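Local coordinates for protein Uly1 (Catenovulum maritimum, PDB 7DRQ) that probably cleaves ulvan, a polysaccharide of green algae, by a lyase mechanism, on a calcium-binding beta-propeller scaffold of polysaccharide lyase family 24, at residues A[1-5]-A[476-480]; A[118-122]-A[153-159]; A[341-345]-A[364-369]. All blocks are in the same frame, centred on the assembly; numbering follows the deposited sequence.

Interaction 1: residues A[1-5]-A[476-480]; sequences AIKLE and IINLD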
ATOM      1  N   ALA A   1      -6.875 -14.498 -25.811  1.00 30.89           N
ATOM      2  CA  ALA A   1      -7.746 -13.920 -24.797  1.00 26.13           C
ATOM      3  C   ALA A   1      -7.090 -13.946 -23.420  1.00 26.98           C
ATOM      4  O   ALA A   1      -6.242 -14.795 -23.137  1.00 26.79           O
ATOM      5  CB  ALA A   1      -9.072 -14.660 -24.755  1.00 24.81           C
ATOM      6  N   ILE A   2      -7.483 -12.999 -22.568  1.00 22.21           N
ATOM      7  CA  ILE A   2      -7.122 -13.066 -21.159  1.00 18.63           C
ATOM      8  C   ILE A   2      -7.789 -14.289 -20.543  1.00 21.38           C
ATOM      9  O   ILE A   2      -8.989 -14.516 -20.735  1.00 21.60           O
ATOM     10  CB  ILE A   2      -7.540 -11.768 -20.456  1.00 17.42           C
ATOM     11  CG1 ILE A   2      -6.678 -10.606 -20.965  1.00 18.27           C
ATOM     12  CG2 ILE A   2      -7.456 -11.925 -18.954  1.00 17.83           C
ATOM     13  CD1 ILE A   2      -7.023  -9.289 -20.331  1.00 18.47           C
ATOM     14  N   LYS A   3      -7.015 -15.084 -19.801  1.00 19.16           N
ATOM     15  CA  LYS A   3      -7.468 -16.403 -19.373  1.00 22.46           C
ATOM     16  C   LYS A   3      -7.137 -16.634 -17.907  1.00 17.73           C
ATOM     17  O   LYS A   3      -6.003 -16.396 -17.480  1.00 17.51           O
ATOM     18  CB  LYS A   3      -6.813 -17.495 -20.235  1.00 23.92           C
ATOM     19  CG  LYS A   3      -7.404 -18.885 -20.094  1.00 34.59           C
ATOM     20  CD  LYS A   3      -6.624 -19.890 -20.950  1.00 39.08           C
ATOM     21  CE  LYS A   3      -5.673 -20.737 -20.109  1.00 41.51           C
ATOM     22  NZ  LYS A   3      -4.416 -21.093 -20.844  1.00 40.81           N
ATOM     23  N   LEU A   4      -8.125 -17.105 -17.146  1.00 16.06           N
ATOM     24  CA  LEU A   4      -7.868 -17.590 -15.795  1.00 14.68           C
ATOM     25  C   LEU A   4      -7.085 -18.896 -15.876  1.00 19.14           C
ATOM     26  O   LEU A   4      -7.546 -19.862 -16.499  1.00 18.08           O
ATOM     27  CB  LEU A   4      -9.187 -17.796 -15.048  1.00 15.66           C
ATOM     28  CG  LEU A   4      -9.110 -18.374 -13.625  1.00 18.30           C
ATOM     29  CD1 LEU A   4      -8.256 -17.481 -12.702  1.00 16.88           C
ATOM     30  CD2 LEU A   4     -10.497 -18.554 -13.035  1.00 16.07           C
ATOM     31  N   GLU A   5      -5.912 -18.937 -15.243  1.00 14.26           N
ATOM     32  CA  GLU A   5      -5.050 -20.117 -15.285  1.00 18.13           C
ATOM     33  C   GLU A   5      -5.091 -20.952 -14.013  1.00 22.49           C
ATOM     34  O   GLU A   5      -5.015 -22.181 -14.090  1.00 20.06           O
ATOM     35  CB  GLU A   5      -3.600 -19.715 -15.552  1.00 15.16           C
ATOM     36  CG  GLU A   5      -3.394 -19.062 -16.906  1.00 22.65           C
ATOM     37  CD  GLU A   5      -1.935 -18.919 -17.261  1.00 21.93           C
ATOM     38  OE1 GLU A   5      -1.101 -18.800 -16.336  1.00 21.71           O
ATOM     39  OE2 GLU A   5      -1.624 -18.922 -18.470  1.00 27.07           O
ATOM     40  N   ILE A 476      -4.633 -16.585 -10.616  1.00 12.25           N
ATOM     41  CA  ILE A 476      -3.547 -16.246 -11.533  1.00 15.45           C
ATOM     42  C   ILE A 476      -4.166 -16.157 -12.921  1.00 18.18           C
ATOM     43  O   ILE A 476      -4.674 -17.153 -13.456  1.00 15.01           O
ATOM     44  CB  ILE A 476      -2.395 -17.253 -11.477  1.00 14.57           C
ATOM     45  CG1 ILE A 476      -1.887 -17.384 -10.037  1.00 13.78           C
ATOM     46  CG2 ILE A 476      -1.242 -16.806 -12.375  1.00 16.06           C
ATOM     47  CD1 ILE A 476      -0.844 -18.487  -9.853  1.00 16.61           C
ATOM     48  N   ILE A 477      -4.155 -14.954 -13.484  1.00 12.98           N
ATOM     49  CA  ILE A 477      -4.858 -14.645 -14.718  1.00 14.81           C
ATOM     50  C   ILE A 477      -3.821 -14.168 -15.723  1.00 16.91           C
ATOM     51  O   ILE A 477      -3.070 -13.223 -15.454  1.00 16.43           O
ATOM     52  CB  ILE A 477      -5.959 -13.595 -14.497  1.00 12.74           C
ATOM     53  CG1 ILE A 477      -7.090 -14.159 -13.616  1.00 13.63           C
ATOM     54  CG2 ILE A 477      -6.518 -13.127 -15.826  1.00 15.66           C
ATOM     55  CD1 ILE A 477      -8.013 -13.067 -13.023  1.00 14.43           C
ATOM     56  N   ASN A 478      -3.757 -14.845 -16.864  1.00 14.63           N
ATOM     57  CA  ASN A 478      -2.805 -14.502 -17.910  1.00 17.56           C
ATOM     58  C   ASN A 478      -3.324 -13.303 -18.690  1.00 16.91           C
ATOM     59  O   ASN A 478      -4.412 -13.359 -19.272  1.00 17.58           O
ATOM     60  CB  ASN A 478      -2.596 -15.703 -18.837  1.00 16.53           C
ATOM     61  CG  ASN A 478      -1.358 -15.569 -19.683  1.00 21.49           C
ATOM     62  OD1 ASN A 478      -1.088 -14.507 -20.240  1.00 24.60           O
ATOM     63  ND2 ASN A 478      -0.587 -16.648 -19.785  1.00 24.27           N
ATOM     64  N   LEU A 479      -2.549 -12.217 -18.710  1.00 18.16           N
ATOM     65  CA  LEU A 479      -2.989 -11.030 -19.431  1.00 20.16           C
ATOM     66  C   LEU A 479      -2.756 -11.123 -20.933  1.00 22.14           C
ATOM     67  O   LEU A 479      -3.129 -10.191 -21.655  1.00 23.83           O
ATOM     68  CB  LEU A 479      -2.301  -9.784 -18.867  1.00 17.73           C
ATOM     69  CG  LEU A 479      -2.682  -9.530 -17.412  1.00 15.76           C
ATOM     70  CD1 LEU A 479      -1.880  -8.371 -16.809  1.00 13.71           C
ATOM     71  CD2 LEU A 479      -4.163  -9.247 -17.319  1.00 13.53           C
ATOM     72  N   ASP A 480      -2.163 -12.219 -21.417  1.00 19.97           N
ATOM     73  CA  ASP A 480      -2.006 -12.450 -22.851  1.00 25.40           C
ATOM     74  C   ASP A 480      -1.263 -11.287 -23.517  1.00 27.10           C
ATOM     75  O   ASP A 480      -1.714 -10.717 -24.514  1.00 32.18           O
ATOM     76  CB  ASP A 480      -3.377 -12.690 -23.491  1.00 26.08           C
ATOM     77  CG  ASP A 480      -3.292 -13.371 -24.845  1.00 29.47           C
ATOM     78  OD1 ASP A 480      -2.270 -14.027 -25.141  1.00 31.29           O
ATOM     79  OD2 ASP A 480      -4.261 -13.231 -25.613  1.00 31.97           O
TER
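Asn478 reaches across to Glu5 with its amide, and the bond ND2 to OE2 measures 2.8 Å and is nearly straight (170° at the hydrogen). The two flat groups are turned almost at right angles: the carboxylate oxygen lies in the plane of the amide, whereas the nitrogen stands above the plane of the carboxylate. A chi1 of -163° carries the Asn478 amide out toward Glu5, where ND2 gives to OE2 while OD1 turns back to accept from Asp480 N at 2.8 Å, an Asx turn.

That turn brings Asp480 to the chain start, where Ala1 N meets OD2 in a salt bridge of 2.9 Å. Between these polar ends Lys3 and Asn478 form an antiparallel hydrogen-bonded pair; the next bond along the strands runs from Glu5 N to Ile476 O at 2.8 Å.

On the face of Leu4 and Ile477 the contact is apolar. Leu4 CD1 comes down on Ile477 CG1 at 3.6 Å, and Ile2, from the loop before the strand, presses its CG2 on Ile477 CG2 at 3.5 Å, a tight carbon pair.

First and last strands thus join in one blade, the closure familiar from beta-propellers. Ile2, Leu4 and Ile477 rest on Tyr435 of strand 432-436, and Lys455 of strand 455-462 forms a salt bridge with Glu5 OE1.

Interaction 2: residues A[118-122]-A[153-159]; sequences KDETI and SLAGAAS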
ATOM      1  N   LYS A 118      18.303 -10.343  -5.189  1.00 15.17           N
ATOM      2  CA  LYS A 118      19.748 -10.524  -5.147  1.00 14.29           C
ATOM      3  C   LYS A 118      20.140 -11.651  -4.197  1.00 15.60           C
ATOM      4  O   LYS A 118      20.721 -12.652  -4.623  1.00 16.25           O
ATOM      5  CB  LYS A 118      20.429  -9.208  -4.771  1.00 15.77           C
ATOM      6  CG  LYS A 118      20.403  -8.209  -5.919  1.00 17.72           C
ATOM      7  CD  LYS A 118      20.814  -6.819  -5.466  1.00 24.01           C
ATOM      8  CE  LYS A 118      21.139  -5.935  -6.653  1.00 26.07           C
ATOM      9  NZ  LYS A 118      21.074  -6.696  -7.930  1.00 32.75           N
ATOM     10  N   ASP A 119      19.799 -11.536  -2.913  1.00 12.11           N
ATOM     11  CA  ASP A 119      20.214 -12.549  -1.946  1.00 11.78           C
ATOM     12  C   ASP A 119      19.061 -13.401  -1.430  1.00 10.44           C
ATOM     13  O   ASP A 119      19.255 -14.176  -0.488  1.00 12.12           O
ATOM     14  CB  ASP A 119      20.971 -11.907  -0.774  1.00 12.84           C
ATOM     15  CG  ASP A 119      20.109 -10.959   0.054  1.00 14.01           C
ATOM     16  OD1 ASP A 119      18.892 -10.827  -0.212  1.00 11.84           O
ATOM     17  OD2 ASP A 119      20.663 -10.347   0.990  1.00 12.12           O
ATOM     18  N   GLU A 120      17.868 -13.267  -2.015  1.00 14.77           N
ATOM     19  CA  GLU A 120      16.699 -14.082  -1.662  1.00 10.40           C
ATOM     20  C   GLU A 120      16.298 -13.946  -0.191  1.00 14.27           C
ATOM     21  O   GLU A 120      15.662 -14.844   0.379  1.00 11.25           O
ATOM     22  CB  GLU A 120      16.920 -15.556  -2.027  1.00 12.86           C
ATOM     23  CG  GLU A 120      16.874 -15.789  -3.530  1.00 15.51           C
ATOM     24  CD  GLU A 120      16.804 -17.262  -3.912  1.00 19.90           C
ATOM     25  OE1 GLU A 120      17.148 -18.126  -3.074  1.00 18.57           O
ATOM     26  OE2 GLU A 120      16.396 -17.554  -5.056  1.00 21.55           O
ATOM     27  N   THR A 121      16.641 -12.820   0.439  1.00 11.34           N
ATOM     28  CA  THR A 121      16.092 -12.539   1.761  1.00 11.82           C
ATOM     29  C   THR A 121      14.622 -12.152   1.646  1.00 11.89           C
ATOM     30  O   THR A 121      14.173 -11.612   0.629  1.00 12.20           O
ATOM     31  CB  THR A 121      16.850 -11.410   2.447  1.00 13.07           C
ATOM     32  OG1 THR A 121      16.964 -10.316   1.540  1.00 10.39           O
ATOM     33  CG2 THR A 121      18.252 -11.868   2.914  1.00 11.67           C
ATOM     34  N   ILE A 122      13.873 -12.450   2.701  1.00  7.66           N
ATOM     35  CA  ILE A 122      12.467 -12.099   2.818  1.00 10.24           C
ATOM     36  C   ILE A 122      12.352 -10.976   3.833  1.00 10.95           C
ATOM     37  O   ILE A 122      12.979 -11.030   4.895  1.00 11.47           O
ATOM     38  CB  ILE A 122      11.628 -13.305   3.272  1.00  8.58           C
ATOM     39  CG1 ILE A 122      11.888 -14.509   2.358  1.00 11.49           C
ATOM     40  CG2 ILE A 122      10.129 -12.928   3.362  1.00 12.00           C
ATOM     41  CD1 ILE A 122      11.395 -15.826   2.940  1.00 11.57           C
ATOM     42  N   SER A 153      14.762 -12.397   6.945  1.00  9.74           N
ATOM     43  CA  SER A 153      15.198 -13.780   6.867  1.00 11.72           C
ATOM     44  C   SER A 153      16.685 -13.870   6.552  1.00 12.34           C
ATOM     45  O   SER A 153      17.359 -12.880   6.233  1.00 12.23           O
ATOM     46  CB  SER A 153      14.398 -14.520   5.792  1.00 11.49           C
ATOM     47  OG  SER A 153      14.984 -14.274   4.527  1.00 10.57           O
ATOM     48  N   LEU A 154      17.184 -15.099   6.639  1.00 11.69           N
ATOM     49  CA  LEU A 154      18.474 -15.439   6.076  1.00 11.72           C
ATOM     50  C   LEU A 154      18.465 -15.235   4.569  1.00 13.19           C
ATOM     51  O   LEU A 154      17.423 -15.303   3.907  1.00 10.21           O
ATOM     52  CB  LEU A 154      18.810 -16.906   6.356  1.00 10.62           C
ATOM     53  CG  LEU A 154      18.812 -17.359   7.812  1.00 14.44           C
ATOM     54  CD1 LEU A 154      18.933 -18.899   7.867  1.00 14.27           C
ATOM     55  CD2 LEU A 154      19.966 -16.678   8.522  1.00 14.48           C
ATOM     56  N   ALA A 155      19.655 -15.009   4.025  1.00 12.78           N
ATOM     57  CA  ALA A 155      19.837 -15.096   2.585  1.00 13.48           C
ATOM     58  C   ALA A 155      19.519 -16.512   2.121  1.00 12.79           C
ATOM     59  O   ALA A 155      19.837 -17.489   2.802  1.00 12.64           O
ATOM     60  CB  ALA A 155      21.267 -14.700   2.200  1.00 14.42           C
ATOM     61  N   GLY A 156      18.838 -16.609   0.979  1.00 11.06           N
ATOM     62  CA  GLY A 156      18.428 -17.883   0.429  1.00 11.93           C
ATOM     63  C   GLY A 156      17.108 -18.412   0.950  1.00 14.25           C
ATOM     64  O   GLY A 156      16.665 -19.474   0.498  1.00 13.29           O
ATOM     65  N   ALA A 157      16.460 -17.714   1.888  1.00 10.71           N
ATOM     66  CA  ALA A 157      15.239 -18.258   2.486  1.00 11.68           C
ATOM     67  C   ALA A 157      14.100 -18.347   1.486  1.00 11.22           C
ATOM     68  O   ALA A 157      13.241 -19.232   1.613  1.00 13.11           O
ATOM     69  CB  ALA A 157      14.797 -17.414   3.678  1.00 12.08           C
ATOM     70  N   ALA A 158      14.070 -17.456   0.491  1.00 10.15           N
ATOM     71  CA  ALA A 158      12.919 -17.414  -0.414  1.00 12.38           C
ATOM     72  C   ALA A 158      12.721 -18.728  -1.150  1.00 12.40           C
ATOM     73  O   ALA A 158      11.591 -19.058  -1.532  1.00 13.47           O
ATOM     74  CB  ALA A 158      13.077 -16.290  -1.435  1.00 11.15           C
ATOM     75  N   SER A 159      13.793 -19.479  -1.375  1.00 12.69           N
ATOM     76  CA  SER A 159      13.725 -20.655  -2.234  1.00 13.67           C
ATOM     77  C   SER A 159      14.021 -21.961  -1.505  1.00 15.88           C
ATOM     78  O   SER A 159      14.264 -22.977  -2.165  1.00 15.37           O
ATOM     79  CB  SER A 159      14.676 -20.494  -3.429  1.00 15.10           C
ATOM     80  OG  SER A 159      16.033 -20.579  -3.020  1.00 16.09           O
TER
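Glu120 lies against the turn at Leu154 to Ala157 with both its backbone and its side chain. Its CB packs over Gly156 CA at 3.7 Å, and the extended chain beyond carries the carboxylate to Ser159, whose OG donates to OE1 at 2.7 Å. The hydroxyl comes in on the syn side of the carboxylate, somewhat out of its plane. OE2 is bound by Tyr56 OH, which leaves the group held at both oxygens and probably limits its rotation. The Glu120 carbonyl O takes the N-H of Ala158 at 3.1 Å, and just before it Asp119 O takes that of Gly156 at 2.9 Å.

Two loops of the beta-propeller meet here: 118-122 leads into strand 122-126, and the loop 153-159 follows strand 150-152. Each is shaped by a compact turn. Leu154 to Ala157 form a type II beta turn, in which Gly156 has a positive phi (86°) where a CB would collide with the preceding carbonyl oxygen. In the other loop, Asp119 OD1 accepts from Thr121 N, an Asx turn, and also from Thr121 OG1, both from the same face of the carboxylate; OD2 is bound by Tyr233 OH.

Ser153, just after strand 150-152, meets Ile122 at the start of strand 122-126. Ser153 OG accepts from Ile122 N at 2.8 Å and donates to its neighbour's carbonyl, Leu154 O, at 2.7 Å. A chi1 of 83° sets this hydroxyl between the backbone N and the carbonyl carbon of its own residue, facing the other loop. Ile122 points its CD1 at Ala157 CB, 3.8 Å away, and CG1 lies near Ala158 CB at 4.4 Å; Ile115 of strand 111-115 touches both Ile122 and Ala158.

Interaction 3: residues A[341-345]-A[364-369]; sequences DQVSI and QTNEWV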
ATOM      1  N   ASP A 341     -14.965  23.401   2.581  1.00 18.77           N
ATOM      2  CA  ASP A 341     -14.996  21.941   2.526  1.00 16.55           C
ATOM      3  C   ASP A 341     -15.840  21.384   1.382  1.00 15.95           C
ATOM      4  O   ASP A 341     -16.082  20.175   1.345  1.00 15.04           O
ATOM      5  CB  ASP A 341     -15.482  21.352   3.855  1.00 17.60           C
ATOM      6  CG  ASP A 341     -14.538  21.652   4.998  1.00 19.57           C
ATOM      7  OD1 ASP A 341     -13.379  22.018   4.721  1.00 20.46           O
ATOM      8  OD2 ASP A 341     -14.957  21.522   6.167  1.00 25.26           O
ATOM      9  N   GLN A 342     -16.261  22.215   0.422  1.00 16.06           N
ATOM     10  CA  GLN A 342     -17.166  21.737  -0.631  1.00 16.50           C
ATOM     11  C   GLN A 342     -16.492  20.786  -1.621  1.00 15.34           C
ATOM     12  O   GLN A 342     -17.190  20.017  -2.286  1.00 15.10           O
ATOM     13  CB  GLN A 342     -17.777  22.916  -1.399  1.00 15.09           C
ATOM     14  CG  GLN A 342     -19.117  22.578  -2.085  1.00 18.10           C
ATOM     15  CD  GLN A 342     -19.796  23.787  -2.715  1.00 17.81           C
ATOM     16  OE1 GLN A 342     -19.449  24.929  -2.424  1.00 18.66           O
ATOM     17  NE2 GLN A 342     -20.772  23.533  -3.592  1.00 18.33           N
ATOM     18  N   VAL A 343     -15.167  20.832  -1.757  1.00 12.90           N
ATOM     19  CA  VAL A 343     -14.425  19.872  -2.572  1.00 13.13           C
ATOM     20  C   VAL A 343     -13.800  18.863  -1.623  1.00 15.19           C
ATOM     21  O   VAL A 343     -12.901  19.205  -0.843  1.00 12.97           O
ATOM     22  CB  VAL A 343     -13.347  20.541  -3.428  1.00 13.80           C
ATOM     23  CG1 VAL A 343     -12.637  19.481  -4.315  1.00 12.81           C
ATOM     24  CG2 VAL A 343     -13.925  21.664  -4.269  1.00 14.56           C
ATOM     25  N   SER A 344     -14.250  17.612  -1.698  1.00 13.16           N
ATOM     26  CA  SER A 344     -13.827  16.579  -0.767  1.00 13.66           C
ATOM     27  C   SER A 344     -13.054  15.535  -1.565  1.00 13.17           C
ATOM     28  O   SER A 344     -13.637  14.806  -2.375  1.00 13.64           O
ATOM     29  CB  SER A 344     -15.021  15.962  -0.038  1.00 13.61           C
ATOM     30  OG  SER A 344     -14.607  14.898   0.803  1.00 15.02           O
ATOM     31  N   ILE A 345     -11.739  15.501  -1.358  1.00 13.88           N
ATOM     32  CA  ILE A 345     -10.853  14.527  -1.979  1.00 12.44           C
ATOM     33  C   ILE A 345     -10.250  13.707  -0.850  1.00 13.33           C
ATOM     34  O   ILE A 345      -9.408  14.210  -0.095  1.00 13.80           O
ATOM     35  CB  ILE A 345      -9.757  15.198  -2.817  1.00 12.75           C
ATOM     36  CG1 ILE A 345     -10.379  16.045  -3.934  1.00 12.51           C
ATOM     37  CG2 ILE A 345      -8.795  14.152  -3.378  1.00 12.57           C
ATOM     38  CD1 ILE A 345      -9.373  17.001  -4.569  1.00 11.51           C
ATOM     39  N   GLN A 364     -10.653  10.703  -7.663  1.00  9.89           N
ATOM     40  CA  GLN A 364     -12.065  10.878  -7.345  1.00 11.76           C
ATOM     41  C   GLN A 364     -12.214  12.189  -6.588  1.00 12.91           C
ATOM     42  O   GLN A 364     -11.604  12.377  -5.530  1.00 11.03           O
ATOM     43  CB  GLN A 364     -12.624   9.727  -6.516  1.00 13.00           C
ATOM     44  CG  GLN A 364     -14.129   9.872  -6.314  1.00 16.52           C
ATOM     45  CD  GLN A 364     -14.728   8.804  -5.428  1.00 18.38           C
ATOM     46  OE1 GLN A 364     -14.138   7.738  -5.228  1.00 17.97           O
ATOM     47  NE2 GLN A 364     -15.921   9.078  -4.901  1.00 17.62           N
ATOM     48  N   THR A 365     -13.022  13.089  -7.129  1.00 10.03           N
ATOM     49  CA  THR A 365     -13.217  14.419  -6.561  1.00 12.82           C
ATOM     50  C   THR A 365     -14.699  14.581  -6.259  1.00 13.01           C
ATOM     51  O   THR A 365     -15.520  14.581  -7.182  1.00 12.82           O
ATOM     52  CB  THR A 365     -12.729  15.491  -7.536  1.00 10.53           C
ATOM     53  OG1 THR A 365     -11.341  15.266  -7.822  1.00 11.53           O
ATOM     54  CG2 THR A 365     -12.909  16.915  -6.943  1.00 10.53           C
ATOM     55  N   ASN A 366     -15.046  14.720  -4.981  1.00 13.13           N
ATOM     56  CA  ASN A 366     -16.447  14.731  -4.572  1.00 10.60           C
ATOM     57  C   ASN A 366     -16.899  16.138  -4.202  1.00 14.87           C
ATOM     58  O   ASN A 366     -16.130  16.917  -3.628  1.00 15.37           O
ATOM     59  CB  ASN A 366     -16.678  13.803  -3.382  1.00 11.66           C
ATOM     60  CG  ASN A 366     -16.271  12.380  -3.678  1.00 14.11           C
ATOM     61  OD1 ASN A 366     -16.550  11.861  -4.759  1.00 17.69           O
ATOM     62  ND2 ASN A 366     -15.594  11.746  -2.731  1.00 16.09           N
ATOM     63  N   GLU A 367     -18.155  16.448  -4.514  1.00 13.57           N
ATOM     64  CA  GLU A 367     -18.776  17.674  -4.026  1.00 15.12           C
ATOM     65  C   GLU A 367     -19.444  17.393  -2.686  1.00 16.65           C
ATOM     66  O   GLU A 367     -20.206  16.431  -2.557  1.00 15.08           O
ATOM     67  CB  GLU A 367     -19.798  18.221  -5.023  1.00 14.56           C
ATOM     68  CG  GLU A 367     -20.318  19.611  -4.594  1.00 18.18           C
ATOM     69  CD  GLU A 367     -21.144  20.295  -5.659  1.00 20.07           C
ATOM     70  OE1 GLU A 367     -21.419  19.653  -6.686  1.00 21.14           O
ATOM     71  OE2 GLU A 367     -21.515  21.480  -5.467  1.00 19.02           O
ATOM     72  N   TRP A 368     -19.177  18.249  -1.701  1.00 16.37           N
ATOM     73  CA  TRP A 368     -19.526  17.995  -0.307  1.00 17.78           C
ATOM     74  C   TRP A 368     -20.386  19.154   0.186  1.00 15.74           C
ATOM     75  O   TRP A 368     -19.875  20.256   0.405  1.00 17.18           O
ATOM     76  CB  TRP A 368     -18.242  17.839   0.513  1.00 17.08           C
ATOM     77  CG  TRP A 368     -18.389  17.605   1.986  1.00 18.45           C
ATOM     78  CD1 TRP A 368     -18.334  18.551   2.974  1.00 19.15           C
ATOM     79  CD2 TRP A 368     -18.545  16.347   2.646  1.00 19.69           C
ATOM     80  NE1 TRP A 368     -18.475  17.957   4.203  1.00 19.99           N
ATOM     81  CE2 TRP A 368     -18.605  16.606   4.032  1.00 20.27           C
ATOM     82  CE3 TRP A 368     -18.663  15.025   2.202  1.00 21.45           C
ATOM     83  CZ2 TRP A 368     -18.782  15.598   4.975  1.00 22.59           C
ATOM     84  CZ3 TRP A 368     -18.832  14.024   3.141  1.00 26.28           C
ATOM     85  CH2 TRP A 368     -18.887  14.314   4.511  1.00 24.55           C
ATOM     86  N   VAL A 369     -21.693  18.909   0.346  1.00 19.38           N
ATOM     87  CA  VAL A 369     -22.667  19.942   0.703  1.00 16.53           C
ATOM     88  C   VAL A 369     -23.545  19.427   1.838  1.00 17.75           C
ATOM     89  O   VAL A 369     -24.078  18.313   1.761  1.00 20.31           O
ATOM     90  CB  VAL A 369     -23.540  20.349  -0.503  1.00 19.09           C
ATOM     91  CG1 VAL A 369     -24.680  21.254  -0.056  1.00 19.36           C
ATOM     92  CG2 VAL A 369     -22.693  21.048  -1.558  1.00 17.22           C
TER
HETATM   93  O   HOH W   1     -14.795  12.429  -0.016  1.00 17.89           O
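Gln342 O accepts from Trp368 N at 2.7 Å, with a weaker CA-H...O contact from Glu367 CA at 3.3 Å. Further along, Ser344 and Asn366 make an antiparallel hydrogen-bonded pair, in which Ser344 N binds Asn366 O at 2.8 Å in an almost perfectly straight bond (177° at the hydrogen).

The side chain of Gln342 leaves the backbone with CG opposite the backbone N (chi1 -156°) and runs alongside Glu367, both extended and pointing the same way. This delivers NE2 to Glu367 OE2 at 2.9 Å, on the anti lone pair of the carboxylate, in a rather bent bond (137° at the hydrogen). The amide and carboxylate planes are only moderately turned against each other, while OE1 of Gln342 accepts from Ala339 N. A leucine in place of Gln342 would probably leave the Glu367 carboxylate without its amide partner and the Ala339 N-H without its acceptor.

On the face of Ser344 and Asn366 a water joins the two side chains, lying 2.6 Å from Ser344 OG and accepting from Asn366 ND2. Arg288 also binds Ser344 OG and makes a cation-pi contact with Trp368, whose CD1 is approached obliquely by Asp341 O at 3.2 Å. Val343 CG1 and Thr365 CG2 meet on the other face at 3.7 Å.

The short strand 343-344 thus pairs with the edge of 359-369 within a propeller blade, close to the second calcium site: the nearest atoms of the Asp341 side chain are about 5 Å from the ion, and its backbone is hydrogen-bonded to the calcium ligand Asp285. The chemistry suggests that directional polar bonds fix the register, with apolar packing among Val343, Thr365 and Ile345.

Overall arrangement
All three contacts lie well out from the chain's centre, 22 to 24 Å, without touching or sharing a strand. Interaction 1 is the most open, with three buried and three exposed of ten touching residues; interaction 2 has five buried and two exposed of eleven, interaction 3 five and none of eleven. Interactions 1 and 3 are antiparallel strand pairings, whereas interaction 2 joins two loops. Interaction 1 closes the ring through the chain ends, and both others are nested inside it. Its charged ends and apolar face contrast with interaction 2, where backbone carbonyls, serine hydroxyls and a glutamate carboxylate tie two turns together, and with interaction 3, which has a bridging water and a nearby calcium ion.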